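Local coordinates for protein aspartate aminotransferase, mitochondrial (Trypanosoma brucei brucei, PDB 4W5K) that probably transfers the amino group of aspartate to 2-oxoglutarate, working as a homodimer with pyridoxal 5'-phosphate as cofactor, at residues S171-A177 with H204-M210; P235-Q241 with G255-T261. The protein carries 1 engineered substitution. The contacts are given in a common frame with arbitrary orientation. Residue numbers count along the deposited sequence, not the author numbering.

Interaction 1: S171-A177 with H204-M210. With PLP (pyridoxal-5'-phosphate), chain C.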
loop_
_atom_site.group_PDB
_atom_site.type_symbol
_atom_site.label_atom_id
_atom_site.label_comp_id
_atom_site.label_asym_id
_atom_site.label_seq_id
_atom_site.Cartn_x
_atom_site.Cartn_y
_atom_site.Cartn_z
ATOM N N SER A 171 14.792 -1.248 25.812
ATOM C CA SER A 171 14.742 -0.318 24.691
ATOM C C SER A 171 14.524 -1.064 23.375
ATOM O O SER A 171 14.979 -2.201 23.194
ATOM C CB SER A 171 16.030 0.520 24.621
ATOM O OG SER A 171 16.140 1.396 25.737
ATOM N N VAL A 172 13.816 -0.433 22.445
ATOM C CA VAL A 172 13.710 -0.985 21.097
ATOM C C VAL A 172 14.963 -0.559 20.297
ATOM O O VAL A 172 15.316 0.629 20.272
ATOM C CB VAL A 172 12.417 -0.526 20.405
ATOM C CG1 VAL A 172 12.335 -1.086 18.985
ATOM C CG2 VAL A 172 11.208 -0.958 21.250
ATOM N N ILE A 173 15.639 -1.517 19.666
ATOM C CA ILE A 173 16.911 -1.231 18.998
ATOM C C ILE A 173 16.800 -1.595 17.532
ATOM O O ILE A 173 16.668 -2.770 17.200
ATOM C CB ILE A 173 18.076 -2.034 19.605
ATOM C CG1 ILE A 173 18.144 -1.866 21.138
ATOM C CG2 ILE A 173 19.431 -1.657 18.940
ATOM C CD1 ILE A 173 18.531 -0.461 21.620
ATOM N N LEU A 174 16.825 -0.574 16.681
ATOM C CA LEU A 174 16.766 -0.733 15.224
ATOM C C LEU A 174 18.149 -1.064 14.659
ATOM O O LEU A 174 19.084 -0.305 14.897
ATOM C CB LEU A 174 16.251 0.555 14.592
ATOM C CG LEU A 174 16.037 0.596 13.078
ATOM C CD1 LEU A 174 14.947 -0.403 12.707
ATOM C CD2 LEU A 174 15.610 2.013 12.704
ATOM N N VAL A 175 18.265 -2.166 13.920
ATOM C CA VAL A 175 19.555 -2.535 13.306
ATOM C C VAL A 175 19.332 -2.912 11.844
ATOM O O VAL A 175 18.301 -3.499 11.511
ATOM C CB VAL A 175 20.253 -3.712 14.042
ATOM C CG1 VAL A 175 20.615 -3.334 15.498
ATOM C CG2 VAL A 175 19.413 -5.005 13.984
ATOM N N HIS A 176 20.298 -2.586 10.986
ATOM C CA HIS A 176 20.222 -3.004 9.571
ATOM C C HIS A 176 20.864 -4.402 9.467
ATOM O O HIS A 176 21.972 -4.592 9.957
ATOM C CB HIS A 176 20.974 -2.035 8.650
ATOM C CG HIS A 176 20.464 -0.622 8.665
ATOM N ND1 HIS A 176 20.386 0.141 7.514
ATOM C CD2 HIS A 176 20.036 0.173 9.679
ATOM C CE1 HIS A 176 19.930 1.345 7.821
ATOM N NE2 HIS A 176 19.709 1.391 9.127
ATOM N N ALA A 177 20.202 -5.369 8.836
ATOM C CA ALA A 177 20.720 -6.744 8.799
ATOM C C ALA A 177 22.045 -6.856 8.040
ATOM O O ALA A 177 22.916 -7.640 8.414
ATOM C CB ALA A 177 19.697 -7.682 8.179
ATOM N N HIS A 204 16.678 -5.804 25.674
ATOM C CA HIS A 204 16.253 -4.932 24.582
ATOM C C HIS A 204 15.404 -5.706 23.569
ATOM O O HIS A 204 15.441 -6.938 23.498
ATOM C CB HIS A 204 17.470 -4.304 23.854
ATOM C CG HIS A 204 18.239 -3.320 24.683
ATOM N ND1 HIS A 204 17.651 -2.539 25.657
ATOM C CD2 HIS A 204 19.551 -2.989 24.679
ATOM C CE1 HIS A 204 18.569 -1.772 26.219
ATOM N NE2 HIS A 204 19.733 -2.025 25.639
ATOM N N ILE A 205 14.640 -4.967 22.784
ATOM C CA ILE A 205 13.785 -5.548 21.753
ATOM C C ILE A 205 14.367 -5.195 20.390
ATOM O O ILE A 205 14.317 -4.037 19.980
ATOM C CB ILE A 205 12.321 -5.026 21.860
ATOM C CG1 ILE A 205 11.716 -5.350 23.238
ATOM C CG2 ILE A 205 11.458 -5.627 20.762
ATOM C CD1 ILE A 205 11.999 -4.306 24.314
ATOM N N PRO A 206 14.966 -6.180 19.694
ATOM C CA PRO A 206 15.589 -5.904 18.394
ATOM C C PRO A 206 14.565 -5.757 17.281
ATOM O O PRO A 206 13.672 -6.599 17.184
ATOM C CB PRO A 206 16.453 -7.134 18.145
ATOM C CG PRO A 206 15.777 -8.218 18.932
ATOM C CD PRO A 206 15.220 -7.562 20.149
ATOM N N PHE A 207 14.710 -4.696 16.487
ATOM C CA PHE A 207 13.867 -4.442 15.295
ATOM C C PHE A 207 14.831 -4.466 14.111
ATOM O O PHE A 207 15.582 -3.520 13.891
ATOM C CB PHE A 207 13.158 -3.089 15.434
ATOM C CG PHE A 207 11.927 -2.911 14.567
ATOM C CD1 PHE A 207 11.879 -3.367 13.262
ATOM C CD2 PHE A 207 10.802 -2.275 15.111
ATOM C CE1 PHE A 207 10.723 -3.181 12.470
ATOM C CE2 PHE A 207 9.624 -2.070 14.335
ATOM C CZ PHE A 207 9.586 -2.532 13.010
ATOM N N VAL A 208 14.823 -5.569 13.383
ATOM C CA VAL A 208 15.755 -5.783 12.255
ATOM C C VAL A 208 15.153 -5.264 10.961
ATOM O O VAL A 208 14.079 -5.702 10.549
ATOM C CB VAL A 208 16.080 -7.251 12.100
ATOM C CG1 VAL A 208 16.996 -7.481 10.838
ATOM C CG2 VAL A 208 16.777 -7.750 13.331
ATOM N N ASP A 209 15.819 -4.300 10.341
ATOM C CA ASP A 209 15.467 -3.871 8.988
ATOM C C ASP A 209 16.338 -4.689 8.034
ATOM O O ASP A 209 17.556 -4.487 7.954
ATOM C CB ASP A 209 15.684 -2.354 8.819
ATOM C CG ASP A 209 15.278 -1.844 7.429
ATOM O OD1 ASP A 209 15.081 -2.670 6.517
ATOM O OD2 ASP A 209 15.160 -0.611 7.246
ATOM N N MET A 210 15.722 -5.663 7.367
ATOM C CA MET A 210 16.441 -6.538 6.430
ATOM C C MET A 210 15.966 -6.253 5.012
ATOM O O MET A 210 15.058 -6.926 4.495
ATOM C CB MET A 210 16.220 -8.023 6.761
ATOM C CG MET A 210 17.104 -8.942 5.875
ATOM S SD MET A 210 17.160 -10.655 6.415
ATOM C CE MET A 210 15.475 -11.152 6.094
HETATM N N1 PLP C . 15.009 0.084 4.743
HETATM C C2 PLP C . 16.206 0.286 4.097
HETATM C C2A PLP C . 17.465 0.200 4.899
HETATM C C3 PLP C . 16.238 0.563 2.731
HETATM O O3 PLP C . 17.416 0.786 2.071
HETATM C C4 PLP C . 15.051 0.630 2.014
HETATM C C4A PLP C . 15.131 0.699 0.514
HETATM O O4A PLP C . 15.417 1.777 -0.015
HETATM C C5 PLP C . 13.836 0.424 2.666
HETATM C C6 PLP C . 13.824 0.134 4.032
HETATM C C5A PLP C . 12.519 0.520 1.910
HETATM O O4P PLP C . 12.307 -0.624 1.132
HETATM P P PLP C . 10.977 -0.858 0.357
HETATM O O1P PLP C . 11.069 -0.298 -1.031
HETATM O O2P PLP C . 9.830 -0.225 1.107
HETATM O O3P PLP C . 10.824 -2.361 0.315
#
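Strands 172-176 and 205-210 lie side by side and parallel, their axes 4.6 Å apart at closest approach and 26° apart in direction, so that paired side chains stand abreast on each face. On the face that carries V172, L174, I205 and F207, F207 CB fills the hollow between V172 CG1 and L174 CD1, 4.2 Å from each, while the phenyl ring itself leads away from 171-177 and meets F135 edge-to-face. On the opposite face, with I173, P206, V175 and V208, V175 CG2 rests 3.9 Å from V208 CG2. At the end of the strand the A177 methyl drops between V208 CG1 (3.8 Å from A177 CB) and M210 CG (3.7 Å). At the start, I173 CD1 sits over the H204 imidazole in a CH-pi contact, 4.3 Å from the centroid, and S171 N donates to H204 ND1 at 3.1 Å; H204 NE2 is hydrogen-bonded to L164 O. The backbone ladder runs from I205 N to S171 O (2.8 Å) as far as A177 N to D209 O (2.9 Å).

The C-terminal ends reach the PLP pocket: D209 OD2 lies 2.6 Å from the pyridine N1 of PLP, the position of the aspartate that faces this nitrogen throughout the family, and also bonds H131. H176 ND1 is 3.9 Å from the PLP methyl C2A. Helix 189-201 links the strands as a beta-alpha-beta unit; strand 120-124 flanks 172-176, strand 238-242 flanks 205-210, and helix 225-230 packs on V175, P206 and V208.

Interaction 2: P235-Q241 with G255-T261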
loop_
_atom_site.group_PDB
_atom_site.type_symbol
_atom_site.label_atom_id
_atom_site.label_comp_id
_atom_site.label_asym_id
_atom_site.label_seq_id
_atom_site.Cartn_x
_atom_site.Cartn_y
_atom_site.Cartn_z
ATOM N N PRO A 235 12.839 -12.796 23.796
ATOM C CA PRO A 235 11.397 -13.099 23.797
ATOM C C PRO A 235 10.692 -12.590 22.537
ATOM O O PRO A 235 9.899 -13.322 21.952
ATOM C CB PRO A 235 10.881 -12.372 25.042
ATOM C CG PRO A 235 12.082 -12.265 25.930
ATOM C CD PRO A 235 13.242 -12.058 25.003
ATOM N N ASN A 236 10.981 -11.360 22.128
ATOM C CA ASN A 236 10.377 -10.793 20.924
ATOM C C ASN A 236 11.418 -10.171 20.015
ATOM O O ASN A 236 12.178 -9.298 20.452
ATOM C CB ASN A 236 9.335 -9.718 21.274
ATOM C CG ASN A 236 8.254 -10.221 22.202
ATOM O OD1 ASN A 236 8.279 -9.963 23.407
ATOM N ND2 ASN A 236 7.296 -10.945 21.650
ATOM N N LEU A 237 11.428 -10.619 18.755
ATOM C CA LEU A 237 12.199 -10.030 17.666
ATOM C C LEU A 237 11.259 -9.553 16.547
ATOM O O LEU A 237 10.314 -10.255 16.208
ATOM C CB LEU A 237 13.192 -11.056 17.107
ATOM C CG LEU A 237 13.705 -10.841 15.674
ATOM C CD1 LEU A 237 14.754 -9.715 15.652
ATOM C CD2 LEU A 237 14.313 -12.141 15.115
ATOM N N ILE A 238 11.516 -8.369 15.987
ATOM C CA ILE A 238 10.738 -7.866 14.853
ATOM C C ILE A 238 11.645 -7.846 13.630
ATOM O O ILE A 238 12.802 -7.448 13.741
ATOM C CB ILE A 238 10.196 -6.442 15.092
ATOM C CG1 ILE A 238 9.453 -6.371 16.425
ATOM C CG2 ILE A 238 9.253 -5.998 13.939
ATOM C CD1 ILE A 238 10.175 -5.569 17.450
ATOM N N VAL A 239 11.123 -8.269 12.477
ATOM C CA VAL A 239 11.897 -8.210 11.239
ATOM C C VAL A 239 11.056 -7.573 10.133
ATOM O O VAL A 239 9.947 -8.046 9.870
ATOM C CB VAL A 239 12.348 -9.603 10.755
ATOM C CG1 VAL A 239 13.225 -9.460 9.495
ATOM C CG2 VAL A 239 13.143 -10.337 11.851
ATOM N N ALA A 240 11.572 -6.500 9.518
ATOM C CA ALA A 240 10.946 -5.882 8.347
ATOM C C ALA A 240 11.725 -6.360 7.139
ATOM O O ALA A 240 12.925 -6.089 7.023
ATOM C CB ALA A 240 10.979 -4.354 8.436
ATOM N N GLN A 241 11.050 -7.102 6.265
ATOM C CA GLN A 241 11.715 -7.789 5.167
ATOM C C GLN A 241 11.263 -7.215 3.815
ATOM O O GLN A 241 10.080 -7.259 3.479
ATOM C CB GLN A 241 11.415 -9.304 5.270
ATOM C CG GLN A 241 11.898 -10.160 4.127
ATOM C CD GLN A 241 11.521 -11.617 4.322
ATOM O OE1 GLN A 241 10.460 -11.918 4.878
ATOM N NE2 GLN A 241 12.355 -12.531 3.819
ATOM N N GLY A 255 6.757 -6.777 0.518
ATOM C CA GLY A 255 7.580 -7.107 1.686
ATOM C C GLY A 255 6.802 -7.952 2.683
ATOM O O GLY A 255 5.635 -8.318 2.426
ATOM N N ALA A 256 7.446 -8.278 3.806
ATOM C CA ALA A 256 6.762 -8.976 4.900
ATOM C C ALA A 256 7.290 -8.473 6.244
ATOM O O ALA A 256 8.402 -7.954 6.349
ATOM C CB ALA A 256 6.958 -10.512 4.782
ATOM N N LEU A 257 6.458 -8.650 7.254
ATOM C CA LEU A 257 6.742 -8.304 8.637
ATOM C C LEU A 257 6.641 -9.558 9.489
ATOM O O LEU A 257 5.713 -10.340 9.313
ATOM C CB LEU A 257 5.755 -7.235 9.111
ATOM C CG LEU A 257 5.738 -6.926 10.608
ATOM C CD1 LEU A 257 7.075 -6.318 11.035
ATOM C CD2 LEU A 257 4.630 -5.941 10.869
ATOM N N HIS A 258 7.573 -9.744 10.435
ATOM C CA HIS A 258 7.588 -10.930 11.294
ATOM C C HIS A 258 7.810 -10.479 12.723
ATOM O O HIS A 258 8.704 -9.659 12.949
ATOM C CB HIS A 258 8.720 -11.897 10.897
ATOM C CG HIS A 258 8.741 -12.225 9.437
ATOM N ND1 HIS A 258 7.840 -13.091 8.849
ATOM C CD2 HIS A 258 9.575 -11.813 8.450
ATOM C CE1 HIS A 258 8.118 -13.193 7.557
ATOM N NE2 HIS A 258 9.164 -12.422 7.290
ATOM N N ILE A 259 7.000 -10.970 13.657
ATOM C CA ILE A 259 7.245 -10.750 15.081
ATOM C C ILE A 259 7.262 -12.079 15.825
ATOM O O ILE A 259 6.264 -12.793 15.875
ATOM C CB ILE A 259 6.180 -9.834 15.761
ATOM C CG1 ILE A 259 5.974 -8.523 14.976
ATOM C CG2 ILE A 259 6.561 -9.603 17.250
ATOM C CD1 ILE A 259 4.774 -8.589 14.009
ATOM N N SER A 260 8.384 -12.408 16.445
ATOM C CA SER A 260 8.422 -13.621 17.256
ATOM C C SER A 260 7.824 -13.375 18.630
ATOM O O SER A 260 7.853 -12.261 19.144
ATOM C CB SER A 260 9.846 -14.149 17.407
ATOM O OG SER A 260 10.650 -13.260 18.166
ATOM N N THR A 261 7.245 -14.429 19.190
ATOM C CA THR A 261 6.571 -14.380 20.477
ATOM C C THR A 261 6.840 -15.654 21.254
ATOM O O THR A 261 7.504 -16.568 20.770
ATOM C CB THR A 261 5.036 -14.214 20.321
ATOM O OG1 THR A 261 4.472 -15.430 19.820
ATOM C CG2 THR A 261 4.707 -13.061 19.405
#
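In the mixed sheet of this fold-type I aminotransferase's large domain, the one long antiparallel strand, 255-260, sits second from the edge, between 238-242 and 92-97, at 169° to 238-241. P235 is exposed and points away. N236 reaches back across, its ND2 donating to S260 O at 2.9 Å. L237 N takes the S260 hydroxyl, OG, as acceptor at 2.8 Å, and L237 O receives S260 N at 2.9 Å, so S260 binds by backbone and side chain. I238 opens the strand in a non-hydrogen-bonded pair with I259; its CG2 packs 3.6 Å from L257 CD1, on the face where helices 99-110 and 264-282 cover L257 and I259. V239 turns to the other face and makes the hydrogen-bonded pair with H258: V239 N to H258 O is 2.8 Å, H258 N to V239 O 3.0 Å. That face meets helix 69-80, and H258 ND1 bonds S94. A240 pairs with L257 without direct hydrogen bonds, its methyl facing A103 and L104. Q241 closes the ladder, Q241 N to A256 O and A256 N to Q241 O both 2.8 Å, while G255 CA passes 3.1 Å from Q241 O, where a CB would clash.

Overall arrangement
Interactions 1 and 2 are neighbouring pieces of one sheet, their centres about 10 Å apart, and both are buried. Strands 205-210 and 238-242 join them: V208 N lies 2.8 Å from I238 O and V208 O 2.8 Å from A240 N, probable hydrogen bonds, while F207 CE1 packs 3.5 Å from I238 CG2. Interaction 1 is parallel, belongs to the central strands and ends at the pyridine ring of the cofactor. Interaction 2 is antiparallel, lies nearer the sheet's edge and has one exposed residue, P235. Both include side-chain hydrogen bonds at the end away from the cofactor: S171 N to H204 ND1 in interaction 1, N236 ND2 to S260 O and L237 N to S260 OG in interaction 2.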